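Local coordinates for protein succinylglutamate desuccinylase (Vibrio parahaemolyticus, PDB 2BCO) that probably hydrolyses N-succinylglutamate to succinate and glutamate, the last step of the arginine succinyltransferase pathway of arginine breakdown, with one zinc ion per subunit, at residues A[85-91]-A[242-247]; A[168-172]-A[196-200]; A[260-266]-A[324-330]. One frame throughout, in Å; residues are numbered along the deposited sequence.

Interaction 1. Residues A[85-91]-A[242-247]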
loop_
_atom_site.group_PDB
_atom_site.type_symbol
_atom_site.label_atom_id
_atom_site.label_comp_id
_atom_site.label_asym_id
_atom_site.label_seq_id
_atom_site.Cartn_x
_atom_site.Cartn_y
_atom_site.Cartn_z
ATOM N N GLN A 85 20.509 5.339 -10.089
ATOM C CA GLN A 85 19.917 4.287 -9.280
ATOM C C GLN A 85 20.244 2.942 -9.905
ATOM O O GLN A 85 19.944 2.693 -11.075
ATOM C CB GLN A 85 18.397 4.463 -9.192
ATOM C CG GLN A 85 17.663 3.320 -8.488
ATOM C CD GLN A 85 18.156 3.082 -7.072
ATOM O OE1 GLN A 85 18.160 3.991 -6.243
ATOM N NE2 GLN A 85 18.576 1.849 -6.788
ATOM N N LYS A 86 20.876 2.079 -9.124
ATOM C CA LYS A 86 21.239 0.756 -9.606
ATOM C C LYS A 86 19.984 -0.120 -9.609
ATOM O O LYS A 86 19.244 -0.168 -8.617
ATOM C CB LYS A 86 22.318 0.157 -8.695
ATOM C CG LYS A 86 22.725 -1.265 -9.032
ATOM C CD LYS A 86 23.662 -1.819 -7.964
ATOM C CE LYS A 86 23.768 -3.334 -8.027
ATOM N NZ LYS A 86 24.442 -3.803 -9.264
ATOM N N VAL A 87 19.736 -0.803 -10.721
ATOM C CA VAL A 87 18.561 -1.658 -10.817
ATOM C C VAL A 87 18.952 -3.123 -10.821
ATOM O O VAL A 87 19.719 -3.570 -11.671
ATOM C CB VAL A 87 17.753 -1.343 -12.078
ATOM C CG1 VAL A 87 16.539 -2.236 -12.146
ATOM C CG2 VAL A 87 17.328 0.109 -12.061
ATOM N N ASP A 88 18.411 -3.871 -9.868
ATOM C CA ASP A 88 18.725 -5.285 -9.753
ATOM C C ASP A 88 17.466 -6.149 -9.724
ATOM O O ASP A 88 17.521 -7.352 -9.946
ATOM C CB ASP A 88 19.536 -5.524 -8.482
ATOM C CG ASP A 88 20.340 -6.795 -8.542
ATOM O OD1 ASP A 88 21.414 -6.784 -9.183
ATOM O OD2 ASP A 88 19.893 -7.806 -7.961
ATOM N N ALA A 89 16.329 -5.535 -9.440
ATOM C CA ALA A 89 15.079 -6.274 -9.390
ATOM C C ALA A 89 14.166 -5.827 -10.522
ATOM O O ALA A 89 14.227 -4.681 -10.957
ATOM C CB ALA A 89 14.394 -6.051 -8.048
ATOM N N ARG A 90 13.337 -6.738 -11.008
ATOM C CA ARG A 90 12.390 -6.416 -12.065
ATOM C C ARG A 90 11.255 -5.686 -11.350
ATOM O O ARG A 90 10.758 -6.163 -10.333
ATOM C CB ARG A 90 11.895 -7.704 -12.729
ATOM C CG ARG A 90 10.834 -7.502 -13.800
ATOM C CD ARG A 90 10.755 -8.711 -14.717
ATOM N NE ARG A 90 9.583 -8.674 -15.583
ATOM C CZ ARG A 90 8.426 -9.261 -15.299
ATOM N NH1 ARG A 90 8.278 -9.932 -14.167
ATOM N NH2 ARG A 90 7.418 -9.187 -16.157
ATOM N N CYS A 91 10.860 -4.524 -11.862
ATOM C CA CYS A 91 9.802 -3.740 -11.227
ATOM C C CYS A 91 8.702 -3.304 -12.184
ATOM O O CYS A 91 8.906 -3.198 -13.392
ATOM C CB CYS A 91 10.387 -2.475 -10.585
ATOM S SG CYS A 91 11.806 -2.706 -9.489
ATOM N N ARG A 242 14.922 2.070 -2.226
ATOM C CA ARG A 242 15.969 2.104 -3.248
ATOM C C ARG A 242 16.898 0.904 -3.067
ATOM O O ARG A 242 17.328 0.291 -4.045
ATOM C CB ARG A 242 16.765 3.413 -3.175
ATOM C CG ARG A 242 16.032 4.610 -3.796
ATOM C CD ARG A 242 16.614 5.951 -3.347
ATOM N NE ARG A 242 15.888 7.073 -3.930
ATOM C CZ ARG A 242 16.085 7.548 -5.159
ATOM N NH1 ARG A 242 16.999 7.001 -5.955
ATOM N NH2 ARG A 242 15.354 8.567 -5.598
ATOM N N ASN A 243 17.192 0.559 -1.819
ATOM C CA ASN A 243 18.064 -0.576 -1.547
ATOM C C ASN A 243 17.411 -1.873 -2.013
ATOM O O ASN A 243 18.095 -2.801 -2.431
ATOM C CB ASN A 243 18.380 -0.686 -0.047
ATOM C CG ASN A 243 19.309 0.419 0.442
ATOM O OD1 ASN A 243 20.061 1.004 -0.334
ATOM N ND2 ASN A 243 19.273 0.688 1.741
ATOM N N LEU A 244 16.083 -1.927 -1.949
ATOM C CA LEU A 244 15.349 -3.119 -2.345
ATOM C C LEU A 244 15.395 -3.340 -3.852
ATOM O O LEU A 244 15.624 -4.466 -4.316
ATOM C CB LEU A 244 13.895 -3.023 -1.873
ATOM C CG LEU A 244 12.962 -4.207 -2.158
ATOM C CD1 LEU A 244 13.472 -5.451 -1.434
ATOM C CD2 LEU A 244 11.538 -3.870 -1.698
ATOM N N ILE A 245 15.173 -2.279 -4.624
ATOM C CA ILE A 245 15.215 -2.428 -6.069
ATOM C C ILE A 245 16.664 -2.679 -6.531
ATOM O O ILE A 245 16.893 -3.253 -7.591
ATOM C CB ILE A 245 14.609 -1.179 -6.788
ATOM C CG1 ILE A 245 15.656 -0.089 -6.951
ATOM C CG2 ILE A 245 13.434 -0.622 -5.986
ATOM C CD1 ILE A 245 16.266 -0.070 -8.323
ATOM N N ALA A 246 17.637 -2.274 -5.718
ATOM C CA ALA A 246 19.047 -2.468 -6.062
ATOM C C ALA A 246 19.683 -3.673 -5.366
ATOM O O ALA A 246 20.864 -3.944 -5.564
ATOM C CB ALA A 246 19.849 -1.208 -5.734
ATOM N N GLU A 247 18.905 -4.390 -4.558
ATOM C CA GLU A 247 19.415 -5.556 -3.834
ATOM C C GLU A 247 20.702 -5.221 -3.082
ATOM O O GLU A 247 21.713 -5.905 -3.238
ATOM C CB GLU A 247 19.688 -6.717 -4.800
ATOM C CG GLU A 247 18.460 -7.512 -5.195
ATOM C CD GLU A 247 17.818 -8.213 -4.012
ATOM O OE1 GLU A 247 17.266 -7.521 -3.130
ATOM O OE2 GLU A 247 17.872 -9.460 -3.963
#
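Backbone hydrogen bonds pin the end of a helix to the approach to a strand. The carbonyl O of Ile245, at the last turn, accepts from two successive amides, Asp88 N at 2.8 Å and Ala89 N at 3.0 Å. Such an oxygen has lost its partner within the helix, because Glu247 leaves helical geometry with positive phi and closes the end in a Schellman motif. Among side chains, Arg242 NH1 donates to Gln85 OE1 (3.2 Å), while the guanidinium also forms salt bridges with Asp238 and Asp79. Gln85 NE2 donates to Lys86 O (2.8 Å), which fixes the amide so that Gln85 OE1 faces Arg242 NH1. The apolar contacts centre on Ile245, whose CD1 lies 3.9 Å from Val87 CG2 and whose CB lies 4.2 Å from Cys91 SG; a long, branched residue can fill the hollow under the curved 85-91 backbone. Small Ala246 lets the backbones come close, its CB 3.1 Å from Lys86 O. At the exposed margin Glu247 pairs with Lys54. Helix 235-245 thus abuts the start of strand 90-95, with helix 68-81 beside Gln85, Val87 and Arg242, and with the Leu244 side chain against strands 55-60 and 149-157.

Interaction 2. Residues A[168-172]-A[196-200]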
loop_
_atom_site.group_PDB
_atom_site.type_symbol
_atom_site.label_atom_id
_atom_site.label_comp_id
_atom_site.label_asym_id
_atom_site.label_seq_id
_atom_site.Cartn_x
_atom_site.Cartn_y
_atom_site.Cartn_z
ATOM N N VAL A 168 -0.159 -2.442 6.367
ATOM C CA VAL A 168 -1.179 -3.450 6.568
ATOM C C VAL A 168 -0.859 -4.675 5.720
ATOM O O VAL A 168 -0.716 -4.573 4.501
ATOM C CB VAL A 168 -2.573 -2.913 6.179
ATOM C CG1 VAL A 168 -3.604 -4.011 6.313
ATOM C CG2 VAL A 168 -2.937 -1.734 7.061
ATOM N N SER A 169 -0.731 -5.824 6.378
ATOM C CA SER A 169 -0.434 -7.082 5.698
ATOM C C SER A 169 -1.738 -7.867 5.501
ATOM O O SER A 169 -2.390 -8.246 6.476
ATOM C CB SER A 169 0.551 -7.912 6.528
ATOM O OG SER A 169 0.801 -9.155 5.905
ATOM N N PRO A 170 -2.115 -8.133 4.236
ATOM C CA PRO A 170 -3.335 -8.861 3.861
ATOM C C PRO A 170 -3.442 -10.260 4.451
ATOM O O PRO A 170 -2.435 -10.893 4.769
ATOM C CB PRO A 170 -3.264 -8.907 2.334
ATOM C CG PRO A 170 -2.413 -7.745 1.987
ATOM C CD PRO A 170 -1.328 -7.829 3.033
ATOM N N LYS A 171 -4.684 -10.719 4.568
ATOM C CA LYS A 171 -5.007 -12.034 5.092
ATOM C C LYS A 171 -5.263 -12.999 3.948
ATOM O O LYS A 171 -6.181 -12.800 3.155
ATOM C CB LYS A 171 -6.259 -11.967 5.972
ATOM C CG LYS A 171 -6.677 -13.302 6.558
ATOM C CD LYS A 171 -5.587 -13.853 7.459
ATOM C CE LYS A 171 -6.051 -15.088 8.194
ATOM N NZ LYS A 171 -5.004 -15.545 9.156
ATOM N N THR A 172 -4.441 -14.041 3.873
ATOM C CA THR A 172 -4.562 -15.067 2.843
ATOM C C THR A 172 -3.952 -16.348 3.395
ATOM O O THR A 172 -3.156 -16.301 4.334
ATOM C CB THR A 172 -3.821 -14.656 1.554
ATOM O OG1 THR A 172 -3.796 -15.760 0.647
ATOM C CG2 THR A 172 -2.387 -14.230 1.860
ATOM N N SER A 196 -3.712 -8.150 9.014
ATOM C CA SER A 196 -5.150 -8.357 8.843
ATOM C C SER A 196 -5.564 -9.771 9.244
ATOM O O SER A 196 -4.784 -10.709 9.103
ATOM C CB SER A 196 -5.563 -8.121 7.389
ATOM O OG SER A 196 -5.444 -6.758 7.033
ATOM N N ASN A 197 -6.789 -9.920 9.743
ATOM C CA ASN A 197 -7.297 -11.236 10.125
ATOM C C ASN A 197 -8.487 -11.585 9.240
ATOM O O ASN A 197 -9.145 -12.593 9.458
ATOM C CB ASN A 197 -7.715 -11.266 11.610
ATOM C CG ASN A 197 -9.044 -10.560 11.865
ATOM O OD1 ASN A 197 -9.394 -9.605 11.169
ATOM N ND2 ASN A 197 -9.778 -11.013 12.877
ATOM N N SER A 198 -8.753 -10.763 8.230
ATOM C CA SER A 198 -9.883 -11.016 7.339
ATOM C C SER A 198 -9.618 -10.616 5.875
ATOM O O SER A 198 -9.045 -9.563 5.606
ATOM C CB SER A 198 -11.114 -10.271 7.868
ATOM O OG SER A 198 -12.270 -10.592 7.119
ATOM N N PRO A 199 -10.032 -11.465 4.913
ATOM C CA PRO A 199 -9.837 -11.187 3.484
ATOM C C PRO A 199 -10.411 -9.824 3.133
ATOM O O PRO A 199 -11.474 -9.454 3.624
ATOM C CB PRO A 199 -10.581 -12.334 2.805
ATOM C CG PRO A 199 -10.389 -13.464 3.786
ATOM C CD PRO A 199 -10.671 -12.781 5.104
ATOM N N SER A 200 -9.718 -9.080 2.278
ATOM C CA SER A 200 -10.177 -7.737 1.945
ATOM C C SER A 200 -10.569 -7.539 0.477
ATOM O O SER A 200 -10.903 -8.491 -0.224
ATOM C CB SER A 200 -9.087 -6.732 2.347
ATOM O OG SER A 200 -9.600 -5.422 2.432
HETATM O O HOH W 1 -6.763 -8.905 4.165
HETATM O O HOH W 2 -3.788 -12.829 10.585
#
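Ser196 N donates a hydrogen bond to Ser169 O at 2.9 Å, continuing the parallel pairing of strands 165-169 and 192-195 just past the end of the latter. The CA-to-CB bond of Ser196 points toward 168-172, and Ser196 OG lies 3.4 Å from Val168 CG1, a close fit that a small side chain permits. Ser196 O receives a hydrogen bond from water 2 at 2.8 Å, and that water accepts a weak one from Lys171 NZ at 3.3 Å; Arg177 also donates to this carbonyl and to Ser169 OG, tying the two segments together. The CA-to-CB bond of Asn197 points away, and the backbone is what meets Lys171, with Lys171 CG 3.7 Å from Asn197 C. Lys171 suits the place because its aliphatic part can lie along the loop while its ammonium reaches solvent. Ser198 N is 3.6 Å from Lys171 CB, and Ser198 O accepts a hydrogen bond from water 1 (2.8 Å), which in turn accepts one from Lys171 N (2.8 Å). Pro199 sets its CD 4.3 Å from Lys171 CG and also touches Trp205 of helix 203-211. Adjacent parallel strands joined through helix 179-188 form a beta-alpha-beta unit, and this contact lies at the C-terminal ends of its strands, with the Val168 side chain about 5 Å from that of Glu219, the predicted active-site residue of this zinc hydrolase.

Interaction 3. Residues A[260-266]-A[324-330]; sequences YRVSRTI and ALMVCEV
A classic beta bulge interrupts an antiparallel strand pair. Strand 324-329 runs against 260-262 at 144° (axes 4.6 Å apart) and 264-266 at 158° (4.9 Å). Tyr260-Glu329, Val262-Val327 and Thr265-Leu325 are non-hydrogen-bonded pairs. Val262, Thr265, Leu325 and Val327 share one face; Arg261, Arg264, Ile266, Ala324, Met326 and Cys328 the other. Arg261 N reaches Cys328 O at 3.0 Å, Cys328 N Arg261 O at 3.2 Å. Ser263, with helical phi/psi (-61/-55), is the extra residue: Ser263 N (2.6 Å, weak) and Arg264 N (3.2 Å) both donate to Met326 O. Met326 N binds Arg264 O (2.9 Å), Ile266 N Ala324 O (2.9 Å). Selenomethionine 326 (m, m, m) packs its CG 4.1 Å from Ile266 CG1 and over the Arg264 (chi1 p) guanidinium, which salt-bridges Glu308. Tyr260 (chi1 m) sets CD1 3.9 Å from Val327 CG2; Tyr260 OH binds His163 and water 3 (2.8 Å), which donates to Glu329 OE1 (2.9 Å). The chain turns a corner at Ser263, where the register shifts by one, within the AstE/AspA barrel-sandwich hybrid domain.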
loop_
_atom_site.group_PDB
_atom_site.type_symbol
_atom_site.label_atom_id
_atom_site.label_comp_id
_atom_site.label_asym_id
_atom_site.label_seq_id
_atom_site.Cartn_x
_atom_site.Cartn_y
_atom_site.Cartn_z
ATOM N N TYR A 260 0.863 -5.421 15.211
ATOM C CA TYR A 260 -0.501 -5.354 15.727
ATOM C C TYR A 260 -1.323 -6.490 15.140
ATOM O O TYR A 260 -0.981 -7.030 14.098
ATOM C CB TYR A 260 -1.167 -4.028 15.339
ATOM C CG TYR A 260 -0.695 -2.812 16.107
ATOM C CD1 TYR A 260 -1.195 -2.525 17.379
ATOM C CD2 TYR A 260 0.248 -1.947 15.565
ATOM C CE1 TYR A 260 -0.761 -1.403 18.094
ATOM C CE2 TYR A 260 0.686 -0.823 16.270
ATOM C CZ TYR A 260 0.179 -0.558 17.531
ATOM O OH TYR A 260 0.609 0.555 18.222
ATOM N N ARG A 261 -2.396 -6.859 15.827
ATOM C CA ARG A 261 -3.305 -7.896 15.353
ATOM C C ARG A 261 -4.690 -7.303 15.553
ATOM O O ARG A 261 -4.853 -6.356 16.323
ATOM C CB ARG A 261 -3.167 -9.197 16.164
ATOM C CG ARG A 261 -3.741 -9.162 17.581
ATOM C CD ARG A 261 -3.655 -10.549 18.242
ATOM N NE ARG A 261 -4.009 -10.541 19.663
ATOM C CZ ARG A 261 -5.245 -10.425 20.137
ATOM N NH1 ARG A 261 -6.273 -10.310 19.310
ATOM N NH2 ARG A 261 -5.452 -10.418 21.448
ATOM N N VAL A 262 -5.688 -7.849 14.875
ATOM C CA VAL A 262 -7.037 -7.323 15.024
ATOM C C VAL A 262 -7.763 -7.887 16.251
ATOM O O VAL A 262 -8.137 -9.057 16.278
ATOM C CB VAL A 262 -7.868 -7.608 13.759
ATOM C CG1 VAL A 262 -9.295 -7.096 13.939
ATOM C CG2 VAL A 262 -7.196 -6.958 12.554
ATOM N N SER A 263 -7.945 -7.053 17.272
ATOM C CA SER A 263 -8.644 -7.474 18.483
ATOM C C SER A 263 -10.046 -7.871 18.070
ATOM O O SER A 263 -10.492 -8.981 18.344
ATOM C CB SER A 263 -8.711 -6.333 19.500
ATOM O OG SER A 263 -7.412 -5.900 19.863
ATOM N N ARG A 264 -10.740 -6.949 17.411
ATOM C CA ARG A 264 -12.082 -7.211 16.918
ATOM C C ARG A 264 -12.470 -6.234 15.822
ATOM O O ARG A 264 -11.883 -5.157 15.685
ATOM C CB ARG A 264 -13.101 -7.182 18.063
ATOM C CG ARG A 264 -13.128 -5.920 18.892
ATOM C CD ARG A 264 -13.683 -6.232 20.278
ATOM N NE ARG A 264 -13.791 -5.043 21.116
ATOM C CZ ARG A 264 -14.729 -4.114 20.975
ATOM N NH1 ARG A 264 -15.649 -4.236 20.029
ATOM N NH2 ARG A 264 -14.739 -3.057 21.772
ATOM N N THR A 265 -13.452 -6.637 15.025
ATOM C CA THR A 265 -13.932 -5.826 13.919
ATOM C C THR A 265 -15.321 -5.278 14.252
ATOM O O THR A 265 -16.206 -6.026 14.659
ATOM C CB THR A 265 -13.972 -6.669 12.616
ATOM O OG1 THR A 265 -14.356 -5.841 11.509
ATOM C CG2 THR A 265 -14.958 -7.811 12.754
ATOM N N ILE A 266 -15.498 -3.968 14.093
ATOM C CA ILE A 266 -16.768 -3.308 14.384
ATOM C C ILE A 266 -17.661 -3.234 13.142
ATOM O O ILE A 266 -17.249 -2.720 12.103
ATOM C CB ILE A 266 -16.535 -1.864 14.906
ATOM C CG1 ILE A 266 -15.601 -1.885 16.120
ATOM C CG2 ILE A 266 -17.867 -1.212 15.256
ATOM C CD1 ILE A 266 -16.087 -2.748 17.268
ATOM N N ALA A 324 -15.047 0.056 11.818
ATOM C CA ALA A 324 -13.747 0.239 12.457
ATOM C C ALA A 324 -13.031 -1.061 12.807
ATOM O O ALA A 324 -13.612 -2.148 12.808
ATOM C CB ALA A 324 -13.906 1.088 13.725
ATOM N N LEU A 325 -11.750 -0.915 13.114
ATOM C CA LEU A 325 -10.902 -2.028 13.495
ATOM C C LEU A 325 -10.396 -1.706 14.888
ATOM O O LEU A 325 -10.075 -0.562 15.183
ATOM C CB LEU A 325 -9.722 -2.134 12.530
ATOM C CG LEU A 325 -9.499 -3.418 11.720
ATOM C CD1 LEU A 325 -10.790 -4.198 11.532
ATOM C CD2 LEU A 325 -8.906 -3.034 10.369
HETATM N N MSE A 326 -10.376 -2.697 15.763
HETATM C CA MSE A 326 -9.850 -2.505 17.106
HETATM C C MSE A 326 -8.618 -3.393 17.089
HETATM O O MSE A 326 -8.711 -4.590 16.826
HETATM C CB MSE A 326 -10.842 -2.986 18.165
HETATM C CG MSE A 326 -12.142 -2.201 18.225
HETATM SE SE MSE A 326 -11.864 -0.360 18.709
HETATM C CE MSE A 326 -11.972 -0.542 20.638
ATOM N N VAL A 327 -7.463 -2.802 17.345
ATOM C CA VAL A 327 -6.221 -3.554 17.315
ATOM C C VAL A 327 -5.440 -3.450 18.611
ATOM O O VAL A 327 -5.745 -2.616 19.465
ATOM C CB VAL A 327 -5.338 -3.060 16.168
ATOM C CG1 VAL A 327 -6.130 -3.105 14.868
ATOM C CG2 VAL A 327 -4.866 -1.638 16.451
ATOM N N CYS A 328 -4.433 -4.305 18.744
ATOM C CA CYS A 328 -3.586 -4.324 19.925
ATOM C C CYS A 328 -2.272 -4.989 19.568
ATOM O O CYS A 328 -2.228 -5.855 18.690
ATOM C CB CYS A 328 -4.264 -5.100 21.058
ATOM S SG CYS A 328 -4.647 -6.831 20.673
ATOM N N GLU A 329 -1.200 -4.581 20.233
ATOM C CA GLU A 329 0.104 -5.176 19.969
ATOM C C GLU A 329 0.000 -6.689 20.137
ATOM O O GLU A 329 -0.814 -7.192 20.918
ATOM C CB GLU A 329 1.163 -4.641 20.938
ATOM C CG GLU A 329 1.423 -3.152 20.830
ATOM C CD GLU A 329 2.752 -2.747 21.451
ATOM O OE1 GLU A 329 3.005 -1.531 21.580
ATOM O OE2 GLU A 329 3.544 -3.647 21.803
ATOM N N VAL A 330 0.820 -7.423 19.403
ATOM C CA VAL A 330 0.770 -8.856 19.546
ATOM C C VAL A 330 2.142 -9.500 19.683
ATOM O O VAL A 330 3.151 -8.978 19.193
ATOM C CB VAL A 330 0.003 -9.499 18.388
ATOM C CG1 VAL A 330 0.788 -9.399 17.104
ATOM C CG2 VAL A 330 -0.320 -10.943 18.747
HETATM O O HOH W 3 1.478 0.873 20.838
#

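The three contacts reach one large sheet at different places. Interactions 1 and 2 belong to the catalytic domain, their centres 27 Å apart, whereas interaction 3 belongs to the hybrid domain. Ile245 and Ala246 of interaction 1 are buried, as is much of the strand pair of interaction 3, whereas Asn197, Ser198 and Pro199 of interaction 2 are exposed. Interaction 1 joins a helix end to a strand through a shared carbonyl; in interaction 2 a strand end meets a loop through a direct backbone bond and bridging waters; interaction 3, the largest, relies on regular strand pairing. Interactions 2 and 3 touch, Asn197 OD1 lying 3.6 Å from Val262 CB, and strand 192-195 pairs with strand 258-267, linking the two domains.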